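Catalase (PDB 4B7H) is a haem enzyme that breaks down hydrogen peroxide to water and oxygen, held here with nitric oxide at its haem and with bound NADPH. Local coordinates at residues H212-W225 against G336-R348. Numbering follows the deposited sequence. Where two conformers were deposited one is given.
Sequences HTFQWINAEGKPVW and GVGLSPDRMLQAR. With HEM (protoporphyrin IX containing Fe), chain E.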
ATOM      1  N   HIS A 212     -19.494 -13.254 -23.500  1.00  8.93           N
ATOM      2  CA  HIS A 212     -20.451 -12.158 -23.695  1.00  9.38           C
ATOM      3  C   HIS A 212     -20.686 -11.843 -25.159  1.00  8.68           C
ATOM      4  O   HIS A 212     -19.815 -12.036 -26.005  1.00  9.33           O
ATOM      5  CB  HIS A 212     -19.945 -10.835 -23.107  1.00  9.60           C
ATOM      6  CG  HIS A 212     -19.491 -10.908 -21.687  1.00  8.67           C
ATOM      7  ND1 HIS A 212     -20.367 -10.957 -20.626  1.00  8.47           N
ATOM      8  CD2 HIS A 212     -18.248 -10.901 -21.147  1.00 10.05           C
ATOM      9  CE1 HIS A 212     -19.686 -10.989 -19.493  1.00  9.68           C
ATOM     10  NE2 HIS A 212     -18.396 -10.952 -19.782  1.00 10.50           N
ATOM     11  N   THR A 213     -21.854 -11.283 -25.433  1.00  9.20           N
ATOM     12  CA  THR A 213     -22.080 -10.548 -26.662  1.00  9.15           C
ATOM     13  C   THR A 213     -21.298  -9.235 -26.622  1.00 10.03           C
ATOM     14  O   THR A 213     -21.408  -8.451 -25.667  1.00 11.17           O
ATOM     15  CB  THR A 213     -23.567 -10.283 -26.800  1.00 10.39           C
ATOM     16  OG1 THR A 213     -24.228 -11.551 -26.892  1.00 11.01           O
ATOM     17  CG2 THR A 213     -23.876  -9.438 -28.036  1.00 10.95           C
ATOM     18  N   PHE A 214     -20.490  -9.017 -27.655  1.00  9.71           N
ATOM     19  CA  PHE A 214     -19.833  -7.741 -27.881  1.00  9.53           C
ATOM     20  C   PHE A 214     -20.403  -7.102 -29.137  1.00  8.92           C
ATOM     21  O   PHE A 214     -21.305  -7.659 -29.786  1.00  9.92           O
ATOM     22  CB  PHE A 214     -18.328  -7.949 -28.030  1.00 11.03           C
ATOM     23  CG  PHE A 214     -17.668  -8.401 -26.762  1.00 10.80           C
ATOM     24  CD1 PHE A 214     -17.293  -7.475 -25.797  1.00 10.48           C
ATOM     25  CD2 PHE A 214     -17.456  -9.752 -26.521  1.00 10.57           C
ATOM     26  CE1 PHE A 214     -16.706  -7.887 -24.608  1.00 10.93           C
ATOM     27  CE2 PHE A 214     -16.866 -10.176 -25.344  1.00 12.47           C
ATOM     28  CZ  PHE A 214     -16.487  -9.240 -24.385  1.00 11.68           C
ATOM     29  N   GLN A 215     -19.881  -5.936 -29.497  1.00 10.40           N
ATOM     30  CA  GLN A 215     -20.321  -5.284 -30.723  1.00 10.81           C
ATOM     31  C   GLN A 215     -19.128  -5.035 -31.643  1.00 11.84           C
ATOM     32  O   GLN A 215     -18.027  -4.748 -31.180  1.00 12.14           O
ATOM     33  CB  GLN A 215     -21.051  -3.975 -30.410  1.00  9.52           C
ATOM     34  CG  GLN A 215     -21.877  -3.443 -31.574  1.00 10.50           C
ATOM     35  CD  GLN A 215     -22.662  -2.212 -31.191  1.00 10.99           C
ATOM     36  OE1 GLN A 215     -22.126  -1.105 -31.154  1.00 13.36           O
ATOM     37  NE2 GLN A 215     -23.935  -2.400 -30.873  1.00 10.53           N
ATOM     38  N   TRP A 216     -19.352  -5.192 -32.944  1.00  9.97           N
ATOM     39  CA  TRP A 216     -18.388  -4.802 -33.960  1.00 10.43           C
ATOM     40  C   TRP A 216     -19.007  -3.651 -34.734  1.00 10.39           C
ATOM     41  O   TRP A 216     -20.208  -3.670 -35.038  1.00 11.68           O
ATOM     42  CB  TRP A 216     -18.095  -5.963 -34.910  1.00 12.54           C
ATOM     43  CG  TRP A 216     -16.961  -6.855 -34.498  1.00 11.82           C
ATOM     44  CD1 TRP A 216     -16.236  -6.792 -33.342  1.00 12.58           C
ATOM     45  CD2 TRP A 216     -16.413  -7.942 -35.256  1.00 10.95           C
ATOM     46  NE1 TRP A 216     -15.271  -7.776 -33.335  1.00 12.16           N
ATOM     47  CE2 TRP A 216     -15.357  -8.492 -34.501  1.00 11.22           C
ATOM     48  CE3 TRP A 216     -16.713  -8.502 -36.508  1.00 13.14           C
ATOM     49  CZ2 TRP A 216     -14.599  -9.577 -34.954  1.00 12.21           C
ATOM     50  CZ3 TRP A 216     -15.967  -9.576 -36.957  1.00 13.62           C
ATOM     51  CH2 TRP A 216     -14.921 -10.105 -36.184  1.00 13.92           C
ATOM     52  N   ILE A 217     -18.202  -2.637 -35.025  1.00 10.45           N
ATOM     53  CA  ILE A 217     -18.670  -1.506 -35.817  1.00 11.75           C
ATOM     54  C   ILE A 217     -17.717  -1.312 -36.992  1.00 11.88           C
ATOM     55  O   ILE A 217     -16.488  -1.303 -36.814  1.00 11.59           O
ATOM     56  CB  ILE A 217     -18.745  -0.216 -34.971  1.00 14.86           C
ATOM     57  CG1 ILE A 217     -19.597  -0.433 -33.715  1.00 15.16           C
ATOM     58  CG2 ILE A 217     -19.313   0.926 -35.780  1.00 14.92           C
ATOM     59  CD1 ILE A 217     -19.845   0.841 -32.920  1.00 17.88           C
ATOM     60  N   ASN A 218     -18.276  -1.178 -38.195  1.00 12.36           N
ATOM     61  CA  ASN A 218     -17.456  -1.016 -39.395  1.00 13.80           C
ATOM     62  C   ASN A 218     -17.094   0.453 -39.660  1.00 13.49           C
ATOM     63  O   ASN A 218     -17.462   1.343 -38.882  1.00 13.56           O
ATOM     64  CB  ASN A 218     -18.097  -1.707 -40.623  1.00 13.33           C
ATOM     65  CG  ASN A 218     -19.364  -1.018 -41.112  1.00 13.61           C
ATOM     66  OD1 ASN A 218     -19.673   0.100 -40.712  1.00 14.85           O
ATOM     67  ND2 ASN A 218     -20.096  -1.687 -41.998  1.00 15.22           N
ATOM     68  N   ALA A 219     -16.379   0.705 -40.753  1.00 14.85           N
ATOM     69  CA  ALA A 219     -15.893   2.049 -41.053  1.00 16.35           C
ATOM     70  C   ALA A 219     -17.031   3.041 -41.264  1.00 16.81           C
ATOM     71  O   ALA A 219     -16.863   4.242 -41.037  1.00 21.23           O
ATOM     72  CB  ALA A 219     -14.970   2.019 -42.266  1.00 19.43           C
ATOM     73  N   GLU A 220     -18.185   2.541 -41.697  1.00 17.05           N
ATOM     74  CA  GLU A 220     -19.334   3.398 -41.968  0.53 19.54           C
ATOM     75  C   GLU A 220     -20.185   3.620 -40.714  1.00 19.03           C
ATOM     76  O   GLU A 220     -21.148   4.388 -40.738  1.00 22.30           O
ATOM     77  CB  GLU A 220     -20.175   2.839 -43.131  0.53 23.10           C
ATOM     78  CG  GLU A 220     -20.980   1.584 -42.809  0.53 25.15           C
ATOM     79  CD  GLU A 220     -21.156   0.644 -43.999  0.53 29.54           C
ATOM     80  OE1 GLU A 220     -20.439   0.805 -45.011  0.53 35.69           O
ATOM     81  OE2 GLU A 220     -22.012  -0.265 -43.910  0.53 21.30           O
ATOM     82  N   GLY A 221     -19.826   2.945 -39.620  1.00 16.65           N
ATOM     83  CA  GLY A 221     -20.501   3.133 -38.344  1.00 16.31           C
ATOM     84  C   GLY A 221     -21.657   2.182 -38.076  1.00 14.20           C
ATOM     85  O   GLY A 221     -22.422   2.371 -37.126  1.00 16.43           O
ATOM     86  N   LYS A 222     -21.789   1.159 -38.914  1.00 15.88           N
ATOM     87  CA  LYS A 222     -22.848   0.172 -38.757  1.00 15.26           C
ATOM     88  C   LYS A 222     -22.432  -0.896 -37.759  1.00 13.58           C
ATOM     89  O   LYS A 222     -21.341  -1.457 -37.873  1.00 13.23           O
ATOM     90  CB  LYS A 222     -23.162  -0.481 -40.102  1.00 17.13           C
ATOM     91  CG  LYS A 222     -24.162  -1.628 -40.028  1.00 21.70           C
ATOM     92  CD  LYS A 222     -24.464  -2.157 -41.419  1.00 26.96           C
ATOM     93  CE  LYS A 222     -25.100  -3.534 -41.371  1.00 34.67           C
ATOM     94  NZ  LYS A 222     -25.474  -4.002 -42.735  1.00 42.52           N
ATOM     95  N   PRO A 223     -23.297  -1.181 -36.774  1.00 12.49           N
ATOM     96  CA  PRO A 223     -22.981  -2.188 -35.755  1.00 12.28           C
ATOM     97  C   PRO A 223     -23.579  -3.563 -36.055  1.00 12.65           C
ATOM     98  O   PRO A 223     -24.646  -3.661 -36.662  1.00 14.58           O
ATOM     99  CB  PRO A 223     -23.658  -1.611 -34.515  1.00 13.18           C
ATOM    100  CG  PRO A 223     -24.914  -0.976 -35.072  1.00 13.22           C
ATOM    101  CD  PRO A 223     -24.518  -0.425 -36.435  1.00 12.94           C
ATOM    102  N   VAL A 224     -22.875  -4.612 -35.636  1.00 12.25           N
ATOM    103  CA  VAL A 224     -23.434  -5.954 -35.534  1.00 11.63           C
ATOM    104  C   VAL A 224     -23.058  -6.509 -34.161  1.00 10.96           C
ATOM    105  O   VAL A 224     -22.056  -6.097 -33.566  1.00 12.17           O
ATOM    106  CB  VAL A 224     -22.899  -6.901 -36.631  1.00 13.32           C
ATOM    107  CG1 VAL A 224     -23.453  -6.527 -37.987  1.00 15.26           C
ATOM    108  CG2 VAL A 224     -21.371  -6.910 -36.646  1.00 13.27           C
ATOM    109  N   TRP A 225     -23.858  -7.436 -33.642  1.00 11.26           N
ATOM    110  CA  TRP A 225     -23.511  -8.098 -32.391  1.00 10.94           C
ATOM    111  C   TRP A 225     -22.631  -9.310 -32.683  1.00 11.03           C
ATOM    112  O   TRP A 225     -22.849 -10.013 -33.677  1.00 12.47           O
ATOM    113  CB  TRP A 225     -24.771  -8.517 -31.638  1.00 12.37           C
ATOM    114  CG  TRP A 225     -25.706  -7.377 -31.296  1.00 11.42           C
ATOM    115  CD1 TRP A 225     -26.960  -7.156 -31.813  1.00 12.25           C
ATOM    116  CD2 TRP A 225     -25.465  -6.309 -30.363  1.00 10.80           C
ATOM    117  NE1 TRP A 225     -27.509  -6.024 -31.255  1.00 12.80           N
ATOM    118  CE2 TRP A 225     -26.610  -5.483 -30.367  1.00 11.98           C
ATOM    119  CE3 TRP A 225     -24.388  -5.966 -29.530  1.00 10.06           C
ATOM    120  CZ2 TRP A 225     -26.713  -4.346 -29.561  1.00 12.25           C
ATOM    121  CZ3 TRP A 225     -24.495  -4.840 -28.732  1.00 11.32           C
ATOM    122  CH2 TRP A 225     -25.648  -4.045 -28.750  1.00 10.90           C
ATOM    123  N   GLY A 336     -13.755   0.088 -33.325  1.00 10.10           N
ATOM    124  CA  GLY A 336     -14.308  -1.040 -34.055  1.00 11.30           C
ATOM    125  C   GLY A 336     -14.876  -2.142 -33.171  1.00 10.47           C
ATOM    126  O   GLY A 336     -15.484  -3.089 -33.680  1.00 10.61           O
ATOM    127  N   VAL A 337     -14.678  -2.030 -31.858  1.00 10.33           N
ATOM    128  CA  VAL A 337     -15.230  -2.983 -30.896  1.00 10.09           C
ATOM    129  C   VAL A 337     -16.021  -2.218 -29.841  1.00  9.21           C
ATOM    130  O   VAL A 337     -15.592  -1.154 -29.378  1.00 11.48           O
ATOM    131  CB  VAL A 337     -14.125  -3.782 -30.177  1.00 11.74           C
ATOM    132  CG1 VAL A 337     -14.718  -4.711 -29.130  1.00 13.80           C
ATOM    133  CG2 VAL A 337     -13.305  -4.574 -31.179  1.00 12.38           C
ATOM    134  N   GLY A 338     -17.185  -2.745 -29.476  1.00  9.65           N
ATOM    135  CA  GLY A 338     -17.996  -2.148 -28.435  1.00 10.24           C
ATOM    136  C   GLY A 338     -18.537  -3.185 -27.471  1.00  9.39           C
ATOM    137  O   GLY A 338     -18.296  -4.392 -27.628  1.00  9.69           O
ATOM    138  N   LEU A 339     -19.278  -2.699 -26.479  1.00 10.16           N
ATOM    139  CA  LEU A 339     -19.875  -3.537 -25.449  1.00  9.90           C
ATOM    140  C   LEU A 339     -21.319  -3.908 -25.836  1.00 10.09           C
ATOM    141  O   LEU A 339     -21.668  -3.913 -27.024  1.00 11.44           O
ATOM    142  CB  LEU A 339     -19.828  -2.807 -24.098  1.00 10.53           C
ATOM    143  CG  LEU A 339     -18.458  -2.210 -23.756  1.00 10.63           C
ATOM    144  CD1 LEU A 339     -18.498  -1.366 -22.482  1.00 12.14           C
ATOM    145  CD2 LEU A 339     -17.410  -3.318 -23.645  1.00 12.35           C
ATOM    146  N   SER A 340     -22.149  -4.208 -24.840  1.00  9.86           N
ATOM    147  CA  SER A 340     -23.547  -4.594 -25.048  1.00  9.99           C
ATOM    148  C   SER A 340     -24.247  -4.431 -23.704  1.00 10.69           C
ATOM    149  O   SER A 340     -23.573  -4.233 -22.691  1.00 11.44           O
ATOM    150  CB  SER A 340     -23.640  -6.052 -25.511  1.00 10.55           C
ATOM    151  OG  SER A 340     -23.388  -6.947 -24.437  1.00 11.12           O
ATOM    152  N   PRO A 341     -25.592  -4.510 -23.681  1.00 11.53           N
ATOM    153  CA  PRO A 341     -26.325  -4.448 -22.405  1.00 12.12           C
ATOM    154  C   PRO A 341     -26.363  -5.781 -21.664  1.00 12.63           C
ATOM    155  O   PRO A 341     -27.420  -6.225 -21.204  1.00 17.31           O
ATOM    156  CB  PRO A 341     -27.744  -4.027 -22.812  1.00 15.30           C
ATOM    157  CG  PRO A 341     -27.846  -4.255 -24.265  1.00 13.84           C
ATOM    158  CD  PRO A 341     -26.468  -4.326 -24.852  1.00 11.96           C
ATOM    159  N   ASP A 342     -25.207  -6.424 -21.603  1.00 10.50           N
ATOM    160  CA  ASP A 342     -24.957  -7.561 -20.730  1.00  9.38           C
ATOM    161  C   ASP A 342     -24.455  -6.970 -19.405  1.00  9.77           C
ATOM    162  O   ASP A 342     -23.370  -6.380 -19.351  1.00  9.18           O
ATOM    163  CB  ASP A 342     -23.912  -8.463 -21.402  1.00  8.80           C
ATOM    164  CG  ASP A 342     -23.481  -9.634 -20.546  1.00  9.54           C
ATOM    165  OD1 ASP A 342     -23.483  -9.542 -19.298  1.00  9.53           O
ATOM    166  OD2 ASP A 342     -23.096 -10.661 -21.142  1.00  9.97           O
ATOM    167  N   ARG A 343     -25.247  -7.110 -18.342  1.00  8.20           N
ATOM    168  CA  ARG A 343     -24.926  -6.456 -17.074  1.00 10.10           C
ATOM    169  C   ARG A 343     -23.662  -7.019 -16.428  1.00  9.56           C
ATOM    170  O   ARG A 343     -22.973  -6.311 -15.684  1.00  9.94           O
ATOM    171  CB  ARG A 343     -26.102  -6.536 -16.096  1.00 10.69           C
ATOM    172  CG  ARG A 343     -27.369  -5.892 -16.618  1.00 10.13           C
ATOM    173  CD  ARG A 343     -28.502  -6.060 -15.642  1.00 11.97           C
ATOM    174  NE  ARG A 343     -29.761  -5.699 -16.273  1.00 10.75           N
ATOM    175  CZ  ARG A 343     -30.945  -5.914 -15.717  1.00 10.84           C
ATOM    176  NH1 ARG A 343     -31.008  -6.477 -14.518  1.00 11.38           N
ATOM    177  NH2 ARG A 343     -32.057  -5.577 -16.360  1.00 11.55           N
ATOM    178  N   MET A 344     -23.365  -8.291 -16.688  1.00  9.22           N
ATOM    179  CA  MET A 344     -22.124  -8.877 -16.190  1.00  8.66           C
ATOM    180  C   MET A 344     -20.944  -8.170 -16.839  1.00  8.28           C
ATOM    181  O   MET A 344     -20.020  -7.716 -16.153  1.00  8.62           O
ATOM    182  CB  MET A 344     -22.089 -10.379 -16.472  1.00  8.82           C
ATOM    183  CG  MET A 344     -23.118 -11.175 -15.669  1.00  9.43           C
ATOM    184  SD  MET A 344     -22.616 -11.483 -13.972  1.00  9.84           S
ATOM    185  CE  MET A 344     -21.441 -12.799 -14.267  1.00 10.50           C
ATOM    186  N   LEU A 345     -20.986  -8.055 -18.164  1.00  8.12           N
ATOM    187  CA  LEU A 345     -19.943  -7.357 -18.901  1.00  8.13           C
ATOM    188  C   LEU A 345     -19.773  -5.929 -18.386  1.00  9.25           C
ATOM    189  O   LEU A 345     -18.649  -5.475 -18.153  1.00  9.13           O
ATOM    190  CB  LEU A 345     -20.250  -7.355 -20.397  1.00  9.02           C
ATOM    191  CG  LEU A 345     -19.299  -6.539 -21.275  1.00  9.06           C
ATOM    192  CD1 LEU A 345     -17.839  -7.008 -21.113  1.00 10.12           C
ATOM    193  CD2 LEU A 345     -19.780  -6.599 -22.732  1.00  9.38           C
ATOM    194  N   GLN A 346     -20.880  -5.224 -18.169  1.00  8.77           N
ATOM    195  CA  GLN A 346     -20.787  -3.828 -17.757  1.00  8.78           C
ATOM    196  C   GLN A 346     -20.140  -3.679 -16.376  1.00  9.12           C
ATOM    197  O   GLN A 346     -19.363  -2.755 -16.147  1.00  9.23           O
ATOM    198  CB  GLN A 346     -22.152  -3.135 -17.868  1.00  8.87           C
ATOM    199  CG  GLN A 346     -22.645  -3.146 -19.312  1.00  9.79           C
ATOM    200  CD  GLN A 346     -23.514  -1.965 -19.690  1.00  9.59           C
ATOM    201  OE1 GLN A 346     -23.759  -1.054 -18.890  1.00  9.46           O
ATOM    202  NE2 GLN A 346     -23.985  -1.971 -20.936  1.00  9.52           N
ATOM    203  N   ALA A 347     -20.429  -4.602 -15.465  1.00  8.13           N
ATOM    204  CA  ALA A 347     -19.741  -4.616 -14.177  1.00  8.86           C
ATOM    205  C   ALA A 347     -18.245  -4.917 -14.339  1.00  8.70           C
ATOM    206  O   ALA A 347     -17.406  -4.281 -13.693  1.00  8.78           O
ATOM    207  CB  ALA A 347     -20.394  -5.616 -13.228  1.00  9.35           C
ATOM    208  N   ARG A 348     -17.905  -5.880 -15.199  1.00  7.49           N
ATOM    209  CA  ARG A 348     -16.507  -6.205 -15.466  1.00  8.69           C
ATOM    210  C   ARG A 348     -15.714  -5.007 -15.983  1.00  8.80           C
ATOM    211  O   ARG A 348     -14.549  -4.836 -15.629  1.00  8.91           O
ATOM    212  CB  ARG A 348     -16.400  -7.348 -16.468  1.00  8.06           C
ATOM    213  CG  ARG A 348     -16.951  -8.662 -15.964  1.00  7.69           C
ATOM    214  CD  ARG A 348     -16.809  -9.736 -17.030  1.00  8.31           C
ATOM    215  NE  ARG A 348     -15.418 -10.156 -17.173  1.00  7.15           N
ATOM    216  CZ  ARG A 348     -14.865 -10.584 -18.308  1.00  7.57           C
ATOM    217  NH1 ARG A 348     -15.577 -10.639 -19.431  1.00  8.81           N
ATOM    218  NH2 ARG A 348     -13.584 -10.945 -18.324  1.00  8.44           N
TER
HETATM  219  CHA HEM E1517     -10.261 -12.268 -13.238  1.00  7.78           C
HETATM  220  CHB HEM E1517     -14.094  -9.555 -12.023  1.00  7.76           C
HETATM  221  CHC HEM E1517     -16.911 -12.482 -14.656  1.00  9.27           C
HETATM  222  CHD HEM E1517     -12.952 -14.050 -16.903  1.00  9.14           C
HETATM  223  C1A HEM E1517     -11.047 -11.295 -12.670  1.00  7.47           C
HETATM  224  C2A HEM E1517     -10.581 -10.216 -11.820  1.00  7.68           C
HETATM  225  C3A HEM E1517     -11.647  -9.465 -11.506  1.00  7.97           C
HETATM  226  C4A HEM E1517     -12.812 -10.044 -12.130  1.00  8.32           C
HETATM  227  CMA HEM E1517     -11.700  -8.200 -10.643  1.00  9.58           C
HETATM  228  CAA HEM E1517      -9.112  -9.996 -11.395  1.00  8.05           C
HETATM  229  CBA HEM E1517      -8.403  -9.160 -12.450  1.00  8.60           C
HETATM  230  CGA HEM E1517      -7.021  -8.736 -12.028  1.00  7.98           C
HETATM  231  O1A HEM E1517      -6.133  -8.712 -12.916  1.00  8.10           O
HETATM  232  O2A HEM E1517      -6.787  -8.415 -10.834  1.00  8.16           O
HETATM  233  C1B HEM E1517     -15.207 -10.119 -12.604  1.00  7.39           C
HETATM  234  C2B HEM E1517     -16.573  -9.682 -12.425  1.00  8.68           C
HETATM  235  C3B HEM E1517     -17.354 -10.518 -13.141  1.00  8.92           C
HETATM  236  C4B HEM E1517     -16.494 -11.475 -13.802  1.00  7.95           C
HETATM  237  CMB HEM E1517     -16.987  -8.489 -11.540  1.00  8.92           C
HETATM  238  CAB HEM E1517     -18.881 -10.520 -13.342  1.00 10.08           C
HETATM  239  CBB HEM E1517     -19.612  -9.409 -13.259  1.00 10.92           C
HETATM  240  C1C HEM E1517     -16.093 -13.039 -15.623  1.00  8.57           C
HETATM  241  C2C HEM E1517     -16.488 -13.596 -16.909  1.00  9.59           C
HETATM  242  C3C HEM E1517     -15.371 -14.028 -17.519  1.00  8.77           C
HETATM  243  C4C HEM E1517     -14.254 -13.734 -16.647  1.00  9.12           C
HETATM  244  CMC HEM E1517     -17.946 -13.678 -17.427  1.00 10.92           C
HETATM  245  CAC HEM E1517     -15.179 -14.654 -18.922  1.00  9.86           C
HETATM  246  CBC HEM E1517     -16.001 -14.393 -19.952  1.00 13.07           C
HETATM  247  C1D HEM E1517     -11.892 -13.776 -16.082  1.00  8.53           C
HETATM  248  C2D HEM E1517     -10.565 -14.228 -16.351  1.00  8.01           C
HETATM  249  C3D HEM E1517      -9.722 -13.686 -15.230  1.00  8.30           C
HETATM  250  C4D HEM E1517     -10.613 -12.941 -14.384  1.00  7.03           C
HETATM  251  CMD HEM E1517     -10.101 -15.091 -17.522  1.00  8.89           C
HETATM  252  CAD HEM E1517      -8.220 -13.882 -15.089  1.00  8.20           C
HETATM  253  CBD HEM E1517      -7.517 -12.931 -16.055  1.00  8.51           C
HETATM  254  CGD HEM E1517      -6.055 -13.245 -15.939  1.00  8.26           C
HETATM  255  O1D HEM E1517      -5.274 -12.380 -15.470  1.00  8.79           O
HETATM  256  O2D HEM E1517      -5.666 -14.385 -16.299  1.00  8.20           O
HETATM  257  NA  HEM E1517     -12.416 -11.160 -12.851  1.00  7.83           N
HETATM  258  NB  HEM E1517     -15.187 -11.212 -13.443  1.00  7.70           N
HETATM  259  NC  HEM E1517     -14.716 -13.134 -15.499  1.00  8.80           N
HETATM  260  ND  HEM E1517     -11.896 -13.026 -14.910  1.00  7.78           N
HETATM  261 FE   HEM E1517     -13.557 -12.181 -14.151  1.00  7.93          FE
HETATM  262  O   HOH W   1     -23.977 -11.271 -23.605  1.00 12.34           O
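Gln215 and Gly338 form an antiparallel hydrogen-bonded pair, Gln215 N to Gly338 O at 2.9 Å and Gly338 N back to Gln215 O, and Ile217 N to Gly336 O continues the ladder that adds strand 337-338 to the edge of hairpin strand 214-217 in the antiparallel sheet of the catalase fold. Past the ladder, Ser340 OG donates to Thr213 O at 2.8 Å, from above the carbonyl plane, while the ring of Trp225 turns its edge, at CZ3, to Leu339 O. That carbonyl is buried without a polar partner.

Nearer the haem, His212 bridges the helix N-cap and Arg348. His212 ND1 gives a nearly straight bond to Asp342 OD2 (2.8 Å, 166°). The oxygen lies in the ring plane but is met from above the carboxylate, whose plane stands 71° from the ring. A water joining Thr213 N to OD2 gives this oxygen a second donor, whereas OD1 caps helix 343-359 through Leu345 N. Leu345 CB sits over one face of the imidazole, 3.7 Å from its centroid, and CG, anti to the backbone N, carries CD1 to Phe214 CE1.

Since ND1 donates, His212 NE2 can accept from Arg348 NH1 at 2.9 Å, and this donor arrives in the ring plane. A bend at chi3 (73°) lays the guanidinium over pyrrole C of the haem. Tyr352 OH bonds Arg348 NE and Val140 O bonds NH2, so all three nitrogens are engaged, which probably fixes the group's rotation; Arg348 NH2 lies 3.3 Å from haem C4C.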